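Local coordinates for protein ferritin heavy chain (Trichoplusia ni, PDB 1Z6O) that oxidises ferrous iron and, together with the light chain, stores it as a ferric mineral inside a secreted 24-subunit shell, at residues 32-46 against 60-74. Sequence-based numbering, arbitrary orientation.
Sequences EVGASLQYLAMGAHF and FFDAASEEREHAMKL. With FE (Fe (III) ion), chain B.
E32 and E67 meet at an iron(III) ion bound by side chains of two antiparallel helices. The axes of segments 32-46 and 60-74 approach to 7.6 Å, their N-to-C directions at 165°. E32 OE2 and E67 OE1 come within 2.6 Å of each other because both bind the iron, and the two carboxylates are nearly coplanar. H70 ND1 completes the protein ligands at 2.0 Å from the iron, and two waters also bind it. E32 OE1 is hydrogen-bonded by Q28, which probably steadies that carboxylate.

Y39 can be followed outward. Y39 CB lies against the backbone of F60 and A64, 3.5 Å from F60 O. With CG anti to the carbonyl carbon (chi1 -82°), the ring lies against A63, with E67 and F60 at its two sides. A63 CB sits over the centre of one face, 3.6 Å from the Y39 centroid, a CH-pi contact. CD1 and CE1 meet E67 CG at the ring edge, while CD2 and CE2 meet F60 CD1. At the tip, OH is hydrogen-bonded to E116. A leucine here would probably leave E116 without that hydroxyl partner and E67 CG without its aromatic neighbour.

Farther along, M42 SD lies over the F60 ring in a Met-aromatic contact. G43 CA covers a face of F61. This antiparallel pair of the ferritin four-helix bundle supplies E32, E67 and H70; a second iron would probably bind between E67 and E116, as in the heavy-chain diiron ferroxidase centre.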
# COMPACT_ATOMS: atom_id res chain seq x y z
N GLU M 32 41.80 -14.90 -30.62
CA GLU M 32 40.54 -14.27 -30.19
C GLU M 32 40.63 -12.76 -30.43
O GLU M 32 39.67 -12.14 -30.89
CB GLU M 32 40.27 -14.51 -28.69
CG GLU M 32 40.19 -15.99 -28.29
CD GLU M 32 38.94 -16.71 -28.80
OE1 GLU M 32 38.96 -17.97 -28.81
OE2 GLU M 32 37.94 -16.05 -29.18
N VAL M 33 41.78 -12.17 -30.11
CA VAL M 33 41.96 -10.73 -30.33
C VAL M 33 41.86 -10.42 -31.82
O VAL M 33 41.21 -9.45 -32.22
CB VAL M 33 43.31 -10.24 -29.74
CG1 VAL M 33 43.62 -8.80 -30.20
CG2 VAL M 33 43.23 -10.27 -28.21
N GLY M 34 42.49 -11.25 -32.65
CA GLY M 34 42.42 -11.05 -34.09
C GLY M 34 40.97 -11.11 -34.57
O GLY M 34 40.55 -10.33 -35.43
N ALA M 35 40.19 -12.03 -34.01
CA ALA M 35 38.78 -12.13 -34.39
C ALA M 35 38.04 -10.86 -33.95
O ALA M 35 37.20 -10.36 -34.70
CB ALA M 35 38.13 -13.37 -33.76
N SER M 36 38.34 -10.32 -32.76
CA SER M 36 37.65 -9.11 -32.32
C SER M 36 37.92 -7.97 -33.30
O SER M 36 37.01 -7.20 -33.61
CB SER M 36 38.04 -8.66 -30.89
OG SER M 36 39.32 -8.03 -30.82
N LEU M 37 39.15 -7.87 -33.79
CA LEU M 37 39.49 -6.79 -34.73
C LEU M 37 38.80 -6.97 -36.08
O LEU M 37 38.40 -5.99 -36.71
CB LEU M 37 41.01 -6.73 -34.94
CG LEU M 37 41.83 -6.61 -33.64
CD1 LEU M 37 43.32 -6.55 -33.96
CD2 LEU M 37 41.41 -5.37 -32.90
N GLN M 38 38.67 -8.21 -36.53
CA GLN M 38 38.01 -8.45 -37.81
C GLN M 38 36.52 -8.12 -37.70
O GLN M 38 35.92 -7.59 -38.64
CB GLN M 38 38.22 -9.90 -38.28
CG GLN M 38 37.58 -10.21 -39.64
CD GLN M 38 38.16 -9.35 -40.76
OE1 GLN M 38 39.17 -9.69 -41.35
NE2 GLN M 38 37.52 -8.21 -41.03
N TYR M 39 35.90 -8.42 -36.55
CA TYR M 39 34.49 -8.08 -36.35
C TYR M 39 34.31 -6.57 -36.26
O TYR M 39 33.29 -6.04 -36.71
CB TYR M 39 33.94 -8.75 -35.08
CG TYR M 39 33.53 -10.19 -35.29
CD1 TYR M 39 33.96 -11.20 -34.42
CD2 TYR M 39 32.66 -10.54 -36.33
CE1 TYR M 39 33.52 -12.53 -34.57
CE2 TYR M 39 32.22 -11.85 -36.49
CZ TYR M 39 32.64 -12.84 -35.61
OH TYR M 39 32.17 -14.12 -35.77
N LEU M 40 35.28 -5.85 -35.68
CA LEU M 40 35.17 -4.39 -35.63
C LEU M 40 35.11 -3.83 -37.04
O LEU M 40 34.38 -2.88 -37.31
CB LEU M 40 36.39 -3.73 -34.94
CG LEU M 40 36.47 -3.63 -33.42
CD1 LEU M 40 37.76 -2.85 -33.05
CD2 LEU M 40 35.23 -2.91 -32.88
N ALA M 41 35.90 -4.41 -37.95
CA ALA M 41 35.90 -3.94 -39.33
C ALA M 41 34.56 -4.22 -40.01
O ALA M 41 34.12 -3.44 -40.86
CB ALA M 41 37.06 -4.59 -40.12
N MET M 42 33.91 -5.33 -39.65
CA MET M 42 32.60 -5.63 -40.23
C MET M 42 31.59 -4.61 -39.70
O MET M 42 30.75 -4.11 -40.44
CB MET M 42 32.13 -7.04 -39.86
CG MET M 42 32.92 -8.15 -40.52
SD MET M 42 32.11 -9.76 -40.19
CE MET M 42 33.22 -10.88 -41.09
N GLY M 43 31.66 -4.32 -38.40
CA GLY M 43 30.75 -3.34 -37.83
C GLY M 43 30.93 -1.99 -38.52
O GLY M 43 29.95 -1.30 -38.85
N ALA M 44 32.18 -1.61 -38.75
CA ALA M 44 32.48 -0.34 -39.42
C ALA M 44 31.90 -0.31 -40.84
O ALA M 44 31.35 0.70 -41.28
CB ALA M 44 34.01 -0.13 -39.48
N HIS M 45 32.04 -1.41 -41.57
CA HIS M 45 31.53 -1.48 -42.94
C HIS M 45 30.02 -1.28 -43.00
O HIS M 45 29.52 -0.48 -43.80
CB HIS M 45 31.89 -2.83 -43.58
CG HIS M 45 31.25 -3.03 -44.93
ND1 HIS M 45 31.78 -2.50 -46.09
CD2 HIS M 45 30.11 -3.66 -45.29
CE1 HIS M 45 30.99 -2.80 -47.11
NE2 HIS M 45 29.97 -3.50 -46.65
N PHE M 46 29.27 -2.00 -42.17
CA PHE M 46 27.82 -1.86 -42.23
C PHE M 46 27.29 -0.57 -41.63
O PHE M 46 26.11 -0.26 -41.78
CB PHE M 46 27.15 -3.10 -41.61
CG PHE M 46 27.34 -4.34 -42.46
CD1 PHE M 46 28.33 -5.27 -42.15
CD2 PHE M 46 26.60 -4.51 -43.64
CE1 PHE M 46 28.59 -6.36 -43.01
CE2 PHE M 46 26.84 -5.59 -44.50
CZ PHE M 46 27.84 -6.51 -44.19
N PHE M 60 27.74 -7.22 -35.52
CA PHE M 60 29.19 -7.41 -35.55
C PHE M 60 29.96 -6.64 -34.50
O PHE M 60 31.01 -7.11 -34.05
CB PHE M 60 29.70 -7.15 -36.98
CG PHE M 60 29.16 -8.15 -37.99
CD1 PHE M 60 29.25 -9.52 -37.74
CD2 PHE M 60 28.56 -7.72 -39.17
CE1 PHE M 60 28.74 -10.45 -38.65
CE2 PHE M 60 28.05 -8.65 -40.09
CZ PHE M 60 28.14 -10.02 -39.82
N PHE M 61 29.48 -5.46 -34.08
CA PHE M 61 30.17 -4.76 -32.99
C PHE M 61 29.97 -5.61 -31.72
O PHE M 61 30.88 -5.71 -30.91
CB PHE M 61 29.58 -3.35 -32.77
CG PHE M 61 30.10 -2.31 -33.75
CD1 PHE M 61 29.22 -1.44 -34.39
CD2 PHE M 61 31.46 -2.20 -34.01
CE1 PHE M 61 29.70 -0.45 -35.27
CE2 PHE M 61 31.95 -1.22 -34.90
CZ PHE M 61 31.06 -0.34 -35.53
N ASP M 62 28.79 -6.20 -31.55
CA ASP M 62 28.55 -7.06 -30.38
C ASP M 62 29.50 -8.26 -30.44
O ASP M 62 30.06 -8.66 -29.41
CB ASP M 62 27.10 -7.60 -30.34
CG ASP M 62 26.07 -6.53 -29.97
OD1 ASP M 62 26.47 -5.43 -29.53
OD2 ASP M 62 24.86 -6.80 -30.10
N ALA M 63 29.67 -8.84 -31.62
CA ALA M 63 30.58 -9.98 -31.78
C ALA M 63 32.02 -9.59 -31.46
O ALA M 63 32.77 -10.37 -30.88
CB ALA M 63 30.50 -10.54 -33.21
N ALA M 64 32.41 -8.37 -31.85
CA ALA M 64 33.78 -7.91 -31.55
C ALA M 64 33.99 -7.86 -30.04
O ALA M 64 35.02 -8.31 -29.53
CB ALA M 64 34.02 -6.50 -32.17
N SER M 65 33.03 -7.30 -29.31
CA SER M 65 33.16 -7.20 -27.86
C SER M 65 33.17 -8.58 -27.21
O SER M 65 33.86 -8.81 -26.21
CB SER M 65 32.03 -6.34 -27.27
OG SER M 65 32.21 -4.99 -27.68
N GLU M 66 32.39 -9.51 -27.76
CA GLU M 66 32.36 -10.86 -27.23
C GLU M 66 33.72 -11.56 -27.43
O GLU M 66 34.19 -12.27 -26.54
CB GLU M 66 31.26 -11.67 -27.92
CG GLU M 66 30.97 -13.01 -27.27
CD GLU M 66 30.20 -12.87 -25.96
OE1 GLU M 66 30.67 -12.16 -25.04
OE2 GLU M 66 29.11 -13.48 -25.85
N GLU M 67 34.35 -11.37 -28.58
CA GLU M 67 35.66 -12.00 -28.81
C GLU M 67 36.70 -11.42 -27.85
O GLU M 67 37.60 -12.13 -27.39
CB GLU M 67 36.14 -11.81 -30.26
CG GLU M 67 35.30 -12.56 -31.32
CD GLU M 67 35.16 -14.07 -31.04
OE1 GLU M 67 36.10 -14.67 -30.47
OE2 GLU M 67 34.12 -14.67 -31.40
N ARG M 68 36.59 -10.13 -27.56
CA ARG M 68 37.50 -9.51 -26.60
C ARG M 68 37.29 -10.18 -25.24
O ARG M 68 38.25 -10.44 -24.51
CB ARG M 68 37.23 -8.00 -26.52
CG ARG M 68 37.99 -7.27 -25.40
CD ARG M 68 37.82 -5.74 -25.58
NE ARG M 68 38.43 -4.97 -24.49
CZ ARG M 68 37.83 -4.67 -23.34
NH1 ARG M 68 38.48 -3.97 -22.41
NH2 ARG M 68 36.58 -5.06 -23.12
N GLU M 69 36.03 -10.45 -24.89
CA GLU M 69 35.75 -11.13 -23.61
C GLU M 69 36.35 -12.55 -23.62
O GLU M 69 36.81 -13.03 -22.59
CB GLU M 69 34.24 -11.24 -23.34
CG GLU M 69 33.52 -9.91 -23.09
CD GLU M 69 34.03 -9.16 -21.86
OE1 GLU M 69 34.33 -9.82 -20.84
OE2 GLU M 69 34.13 -7.91 -21.92
N HIS M 70 36.31 -13.24 -24.76
CA HIS M 70 36.89 -14.59 -24.85
C HIS M 70 38.39 -14.52 -24.56
O HIS M 70 38.94 -15.37 -23.85
CB HIS M 70 36.69 -15.21 -26.24
CG HIS M 70 35.27 -15.54 -26.56
ND1 HIS M 70 34.87 -15.97 -27.82
CD2 HIS M 70 34.15 -15.50 -25.80
CE1 HIS M 70 33.56 -16.17 -27.81
NE2 HIS M 70 33.10 -15.89 -26.60
N ALA M 71 39.06 -13.53 -25.15
CA ALA M 71 40.49 -13.38 -24.91
C ALA M 71 40.74 -13.16 -23.41
O ALA M 71 41.64 -13.76 -22.82
CB ALA M 71 41.04 -12.19 -25.70
N MET M 72 39.94 -12.29 -22.80
CA MET M 72 40.10 -12.02 -21.37
C MET M 72 39.88 -13.27 -20.51
O MET M 72 40.58 -13.46 -19.51
CB MET M 72 39.13 -10.90 -20.92
CG MET M 72 39.48 -9.53 -21.49
SD MET M 72 38.23 -8.21 -21.22
CE MET M 72 37.23 -8.91 -19.86
N LYS M 73 38.91 -14.11 -20.88
CA LYS M 73 38.67 -15.33 -20.10
C LYS M 73 39.87 -16.28 -20.16
O LYS M 73 40.19 -16.92 -19.16
CB LYS M 73 37.42 -16.08 -20.60
CG LYS M 73 36.10 -15.38 -20.27
CD LYS M 73 34.92 -16.16 -20.85
CE LYS M 73 34.83 -17.56 -20.25
NZ LYS M 73 33.68 -18.36 -20.77
N LEU M 74 40.51 -16.39 -21.32
CA LEU M 74 41.67 -17.27 -21.44
C LEU M 74 42.83 -16.72 -20.63
O LEU M 74 43.57 -17.47 -19.98
CB LEU M 74 42.08 -17.41 -22.92
CG LEU M 74 41.03 -18.11 -23.79
CD1 LEU M 74 41.45 -18.02 -25.26
CD2 LEU M 74 40.87 -19.59 -23.36
FE FE B . 36.03 -16.44 -29.42
O HOH W 1 34.84 -17.20 -30.90
O HOH W 2 36.44 -18.33 -28.74